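Local coordinates for probable ABC transporter extracellular-binding protein YckB (Bacillus subtilis, PDB 2IEE), which probably serves as the extracellular solute-binding component of an ABC-type, binding-protein-dependent transport system, at residues A114-D119 with T174-N179; Y165-A170 with P192-T197. One frame throughout, in Å; residues are numbered along the deposited sequence.

Interaction 1: A114-D119 with T174-N179; sequences AIVRKD and TDVILN
Ala114, Val116, Val176 and Leu178 form an apolar patch on one face of a two-stranded antiparallel pairing. Leu178 brings CD1 to 3.5 Å from Ala114 CB, and CG2 of Val176 approaches the same methyl from its own strand, so that Ala114 CB meets both. With CG1 of Val176 between the backbone N and the carbonyl carbon (chi1 62°), its CG2 lies anti to N and also rests 3.9 Å from CG1 of Val116; the two valines lie side by side and point the same way. On the reverse face Ile115 sits across from Ile177, CB to CB 4.3 Å, where helix 181-190 covers the former and helix 162-171 touches both.

The backbones run antiparallel at 160°. Ile115 and Ile177 make the hydrogen-bonded pair: Ile115 N donates to Ile177 O at 2.9 Å, and Ile177 N returns a bond to Ile115 O. Ala114 and Leu178 form the adjoining non-hydrogen-bonded pair.

Just past Val116, Arg117 reaches back to the other segment, its chain bent at chi3. NH1 gives a bond to Thr174 O at 2.8 Å, and NH2 a salt bridge to Asp175 OD1 at 2.9 Å, both partners lying near the guanidinium plane. The carboxylate plane is turned 69° from it, and OD1 is met on its anti side. Asp175 OD2 accepts from Lys134 N, and Arg117 NE pairs with Asp120, so each charged group has a further partner outside the pair. The whole is a pair of neighbouring strands in the mixed sheet of one lobe, in the periplasmic-binding-protein fold of solute-binding protein family 3.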
loop_
_atom_site.group_PDB
_atom_site.type_symbol
_atom_site.label_atom_id
_atom_site.label_comp_id
_atom_site.label_asym_id
_atom_site.label_seq_id
_atom_site.Cartn_x
_atom_site.Cartn_y
_atom_site.Cartn_z
ATOM N N ALA A 114 -11.927 -6.161 -6.709
ATOM C CA ALA A 114 -12.095 -6.068 -8.147
ATOM C C ALA A 114 -13.047 -4.946 -8.529
ATOM O O ALA A 114 -14.084 -4.750 -7.898
ATOM C CB ALA A 114 -12.627 -7.391 -8.694
ATOM N N ILE A 115 -12.683 -4.199 -9.560
ATOM C CA ILE A 115 -13.545 -3.148 -10.056
ATOM C C ILE A 115 -14.193 -3.733 -11.301
ATOM O O ILE A 115 -13.511 -4.258 -12.181
ATOM C CB ILE A 115 -12.761 -1.878 -10.414
ATOM C CG1 ILE A 115 -12.585 -1.021 -9.162
ATOM C CG2 ILE A 115 -13.492 -1.095 -11.505
ATOM C CD1 ILE A 115 -11.731 0.213 -9.387
ATOM N N VAL A 116 -15.516 -3.667 -11.343
ATOM C CA VAL A 116 -16.293 -4.194 -12.458
ATOM C C VAL A 116 -17.319 -3.127 -12.830
ATOM O O VAL A 116 -17.339 -2.061 -12.218
ATOM C CB VAL A 116 -17.024 -5.495 -12.040
ATOM C CG1 VAL A 116 -16.004 -6.586 -11.712
ATOM C CG2 VAL A 116 -17.904 -5.236 -10.814
ATOM N N ARG A 117 -18.155 -3.397 -13.830
ATOM C CA ARG A 117 -19.177 -2.433 -14.221
ATOM C C ARG A 117 -20.233 -2.291 -13.128
ATOM O O ARG A 117 -20.586 -3.263 -12.467
ATOM C CB ARG A 117 -19.852 -2.859 -15.530
ATOM C CG ARG A 117 -19.061 -2.492 -16.776
ATOM C CD ARG A 117 -19.758 -2.987 -18.030
ATOM N NE ARG A 117 -19.620 -4.431 -18.201
ATOM C CZ ARG A 117 -18.468 -5.038 -18.487
ATOM N NH1 ARG A 117 -17.355 -4.325 -18.628
ATOM N NH2 ARG A 117 -18.430 -6.355 -18.651
ATOM N N LYS A 118 -20.732 -1.072 -12.941
ATOM C CA LYS A 118 -21.752 -0.818 -11.930
ATOM C C LYS A 118 -23.109 -1.401 -12.328
ATOM O O LYS A 118 -23.848 -1.896 -11.471
ATOM C CB LYS A 118 -21.903 0.688 -11.683
ATOM C CG LYS A 118 -22.930 1.032 -10.590
ATOM C CD LYS A 118 -23.155 2.534 -10.457
ATOM C CE LYS A 118 -21.886 3.255 -10.021
ATOM N NZ LYS A 118 -22.073 4.731 -10.007
ATOM N N ASP A 119 -23.434 -1.358 -13.620
ATOM C CA ASP A 119 -24.727 -1.866 -14.077
ATOM C C ASP A 119 -24.910 -3.384 -14.082
ATOM O O ASP A 119 -25.992 -3.861 -13.761
ATOM C CB ASP A 119 -25.077 -1.301 -15.460
ATOM C CG ASP A 119 -24.066 -1.667 -16.526
ATOM O OD1 ASP A 119 -23.077 -2.372 -16.229
ATOM O OD2 ASP A 119 -24.268 -1.243 -17.681
ATOM N N THR A 174 -13.210 -3.855 -21.571
ATOM C CA THR A 174 -12.563 -4.798 -20.664
ATOM C C THR A 174 -13.629 -5.150 -19.630
ATOM O O THR A 174 -14.711 -4.554 -19.626
ATOM C CB THR A 174 -11.339 -4.205 -19.942
ATOM O OG1 THR A 174 -11.706 -2.975 -19.298
ATOM C CG2 THR A 174 -10.186 -3.986 -20.934
ATOM N N ASP A 175 -13.337 -6.099 -18.746
ATOM C CA ASP A 175 -14.328 -6.514 -17.759
ATOM C C ASP A 175 -14.009 -6.268 -16.297
ATOM O O ASP A 175 -14.892 -5.917 -15.512
ATOM C CB ASP A 175 -14.615 -8.002 -17.906
ATOM C CG ASP A 175 -15.136 -8.359 -19.267
ATOM O OD1 ASP A 175 -16.130 -7.740 -19.688
ATOM O OD2 ASP A 175 -14.558 -9.265 -19.904
ATOM N N VAL A 176 -12.749 -6.452 -15.925
ATOM C CA VAL A 176 -12.392 -6.327 -14.530
ATOM C C VAL A 176 -10.967 -5.848 -14.301
ATOM O O VAL A 176 -10.083 -6.063 -15.132
ATOM C CB VAL A 176 -12.584 -7.704 -13.857
ATOM C CG1 VAL A 176 -11.655 -8.712 -14.516
ATOM C CG2 VAL A 176 -12.331 -7.627 -12.355
ATOM N N ILE A 177 -10.768 -5.180 -13.167
ATOM C CA ILE A 177 -9.458 -4.689 -12.750
ATOM C C ILE A 177 -9.249 -5.203 -11.332
ATOM O O ILE A 177 -10.078 -4.960 -10.455
ATOM C CB ILE A 177 -9.381 -3.151 -12.666
ATOM C CG1 ILE A 177 -9.746 -2.522 -14.004
ATOM C CG2 ILE A 177 -7.953 -2.723 -12.276
ATOM C CD1 ILE A 177 -8.838 -2.936 -15.115
ATOM N N LEU A 178 -8.146 -5.909 -11.113
ATOM C CA LEU A 178 -7.823 -6.436 -9.789
ATOM C C LEU A 178 -6.750 -5.548 -9.160
ATOM O O LEU A 178 -5.716 -5.294 -9.774
ATOM C CB LEU A 178 -7.303 -7.870 -9.910
ATOM C CG LEU A 178 -8.220 -9.016 -9.463
ATOM C CD1 LEU A 178 -9.638 -8.788 -9.958
ATOM C CD2 LEU A 178 -7.661 -10.341 -9.972
ATOM N N ASN A 179 -6.995 -5.060 -7.947
ATOM C CA ASN A 179 -6.019 -4.203 -7.280
ATOM C C ASN A 179 -6.354 -4.109 -5.794
ATOM O O ASN A 179 -7.326 -4.706 -5.335
ATOM C CB ASN A 179 -6.035 -2.802 -7.913
ATOM C CG ASN A 179 -4.728 -2.040 -7.694
ATOM O OD1 ASN A 179 -3.835 -2.497 -6.977
ATOM N ND2 ASN A 179 -4.617 -0.872 -8.314
#

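Interaction 2: Y165-A170 with P192-T197; sequences YLKDVA and PDLNIT
Leu194 and Ile196 of segment 192-197 pack against one side of helix 162-171, and apolar contacts make up most of the interface. Leu194 sets CD2 3.9 Å from CB of Leu166, while its CG lies 4.0 Å from the CB of Ala170, one turn further along the helix. Ile196 takes the inner part of the same surface: its CD1 meets CD2 of Leu166 at 3.8 Å, the two side chains crossing obliquely. A chi1 of 63° puts CG1 of Ile196 between the backbone N and the carbonyl carbon; its CG2, anti to the carbonyl carbon, lies near Ala170 CB and 3.5 Å from Leu166 O, with Val169 CG1 a little more distant. At the outer margin Lys167 crosses Leu194 at about a right angle, its chain bent at chi4, and NZ comes to 3.6 Å from Leu194 CD1. An alanine in place of Leu194 would probably open a gap beside Leu166 CB and Ala170 CB and leave the CG of Lys167 without the methyl it lies on.

Polar contacts are few and gather at Asn195, the centre of an inverse gamma turn. Its ND2 gives Ala170 O a weak hydrogen bond of 3.5 Å, whereas OD1 accepts from Asp119 N. Ala170 CA adds a CA-H...O contact to Asn195 O at 3.4 Å, and Ala170 CB lies 3.6 Å from that same Asn195 O.

In the fold, the loop leads from helix 181-190 into the long strand 197-214, and this contact fastens it to helix 162-171. Leu166 and Ile196 both reach Ile115 of strand 108-116, while Ala187 and Leu188 of helix 181-190 touch Leu166 and Ile196 respectively, so helix 162-171 and the loop meet beside helix 181-190 and strand 108-116.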
loop_
_atom_site.group_PDB
_atom_site.type_symbol
_atom_site.label_atom_id
_atom_site.label_comp_id
_atom_site.label_asym_id
_atom_site.label_seq_id
_atom_site.Cartn_x
_atom_site.Cartn_y
_atom_site.Cartn_z
ATOM N N TYR A 165 -8.000 2.888 -18.057
ATOM C CA TYR A 165 -8.336 1.552 -17.588
ATOM C C TYR A 165 -9.782 1.499 -17.104
ATOM O O TYR A 165 -10.540 0.603 -17.462
ATOM C CB TYR A 165 -7.421 1.142 -16.433
ATOM C CG TYR A 165 -6.017 0.746 -16.827
ATOM C CD1 TYR A 165 -5.783 -0.382 -17.606
ATOM C CD2 TYR A 165 -4.917 1.466 -16.371
ATOM C CE1 TYR A 165 -4.487 -0.788 -17.915
ATOM C CE2 TYR A 165 -3.614 1.071 -16.675
ATOM C CZ TYR A 165 -3.410 -0.061 -17.444
ATOM O OH TYR A 165 -2.131 -0.476 -17.716
ATOM N N LEU A 166 -10.161 2.475 -16.290
ATOM C CA LEU A 166 -11.504 2.524 -15.730
ATOM C C LEU A 166 -12.601 2.702 -16.784
ATOM O O LEU A 166 -13.639 2.045 -16.714
ATOM C CB LEU A 166 -11.580 3.640 -14.682
ATOM C CG LEU A 166 -10.599 3.487 -13.509
ATOM C CD1 LEU A 166 -10.552 4.783 -12.710
ATOM C CD2 LEU A 166 -11.023 2.318 -12.612
ATOM N N LYS A 167 -12.373 3.578 -17.759
ATOM C CA LYS A 167 -13.374 3.809 -18.799
ATOM C C LYS A 167 -13.600 2.592 -19.685
ATOM O O LYS A 167 -14.712 2.368 -20.161
ATOM C CB LYS A 167 -12.989 5.008 -19.673
ATOM C CG LYS A 167 -13.017 6.326 -18.932
ATOM C CD LYS A 167 -12.949 7.504 -19.886
ATOM C CE LYS A 167 -12.852 8.818 -19.121
ATOM N NZ LYS A 167 -13.961 8.984 -18.133
ATOM N N ASP A 168 -12.549 1.808 -19.909
ATOM C CA ASP A 168 -12.667 0.614 -20.735
ATOM C C ASP A 168 -13.526 -0.424 -20.029
ATOM O O ASP A 168 -14.178 -1.250 -20.671
ATOM C CB ASP A 168 -11.280 0.038 -21.053
ATOM C CG ASP A 168 -10.460 0.958 -21.944
ATOM O OD1 ASP A 168 -11.060 1.655 -22.792
ATOM O OD2 ASP A 168 -9.222 0.981 -21.802
ATOM N N VAL A 169 -13.513 -0.397 -18.701
ATOM C CA VAL A 169 -14.342 -1.322 -17.946
ATOM C C VAL A 169 -15.776 -0.840 -18.140
ATOM O O VAL A 169 -16.660 -1.611 -18.525
ATOM C CB VAL A 169 -14.024 -1.296 -16.443
ATOM C CG1 VAL A 169 -15.095 -2.080 -15.678
ATOM C CG2 VAL A 169 -12.657 -1.891 -16.187
ATOM N N ALA A 170 -15.983 0.447 -17.880
ATOM C CA ALA A 170 -17.296 1.073 -18.016
ATOM C C ALA A 170 -17.845 0.895 -19.427
ATOM O O ALA A 170 -19.030 0.656 -19.614
ATOM C CB ALA A 170 -17.202 2.563 -17.686
ATOM N N PRO A 192 -16.875 9.292 -9.862
ATOM C CA PRO A 192 -18.183 8.890 -9.329
ATOM C C PRO A 192 -19.325 8.754 -10.335
ATOM O O PRO A 192 -20.385 8.215 -10.006
ATOM C CB PRO A 192 -18.461 9.962 -8.279
ATOM C CG PRO A 192 -17.847 11.187 -8.898
ATOM C CD PRO A 192 -16.532 10.664 -9.436
ATOM N N ASP A 193 -19.106 9.217 -11.560
ATOM C CA ASP A 193 -20.134 9.158 -12.596
ATOM C C ASP A 193 -19.900 8.041 -13.610
ATOM O O ASP A 193 -20.749 7.785 -14.464
ATOM C CB ASP A 193 -20.175 10.492 -13.333
ATOM C CG ASP A 193 -18.855 10.813 -14.012
ATOM O OD1 ASP A 193 -17.793 10.570 -13.391
ATOM O OD2 ASP A 193 -18.881 11.313 -15.157
ATOM N N LEU A 194 -18.749 7.385 -13.513
ATOM C CA LEU A 194 -18.384 6.318 -14.440
ATOM C C LEU A 194 -19.097 5.017 -14.091
ATOM O O LEU A 194 -19.429 4.777 -12.929
ATOM C CB LEU A 194 -16.868 6.121 -14.402
ATOM C CG LEU A 194 -16.109 5.895 -15.707
ATOM C CD1 LEU A 194 -16.557 6.898 -16.779
ATOM C CD2 LEU A 194 -14.623 6.039 -15.433
ATOM N N ASN A 195 -19.340 4.179 -15.094
ATOM C CA ASN A 195 -20.015 2.910 -14.854
ATOM C C ASN A 195 -19.055 1.864 -14.303
ATOM O O ASN A 195 -18.752 0.874 -14.963
ATOM C CB ASN A 195 -20.673 2.393 -16.136
ATOM C CG ASN A 195 -21.312 1.024 -15.949
ATOM O OD1 ASN A 195 -21.887 0.730 -14.901
ATOM N ND2 ASN A 195 -21.224 0.189 -16.973
ATOM N N ILE A 196 -18.575 2.104 -13.087
ATOM C CA ILE A 196 -17.660 1.195 -12.412
ATOM C C ILE A 196 -17.993 1.166 -10.927
ATOM O O ILE A 196 -18.615 2.085 -10.394
ATOM C CB ILE A 196 -16.180 1.645 -12.539
ATOM C CG1 ILE A 196 -15.989 2.995 -11.842
ATOM C CG2 ILE A 196 -15.773 1.716 -14.003
ATOM C CD1 ILE A 196 -14.544 3.470 -11.790
ATOM N N THR A 197 -17.570 0.107 -10.260
ATOM C CA THR A 197 -17.797 -0.029 -8.833
ATOM C C THR A 197 -16.903 -1.157 -8.358
ATOM O O THR A 197 -16.366 -1.912 -9.168
ATOM C CB THR A 197 -19.264 -0.394 -8.525
ATOM O OG1 THR A 197 -19.460 -0.443 -7.105
ATOM C CG2 THR A 197 -19.605 -1.754 -9.125
#

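Interactions 1 and 2 adjoin, their centres about 8 Å apart, and along the chain their segments alternate: helix 162-171 leads into strand 176-180, and the loop ending at Ile196 into the strand that pairs with 108-116 on its other side. Two bonds probably tie them together directly. Arg117 NH1 lies 2.8 Å from Val169 O, so the arginine that bridges to 174-179 also reaches the helix. The second, between Asp119 N and Asn195 OD1 at 2.9 Å, links the far end of segment 114-119 to the turn of interaction 2. Together they join sheet, helix and loop within one lobe.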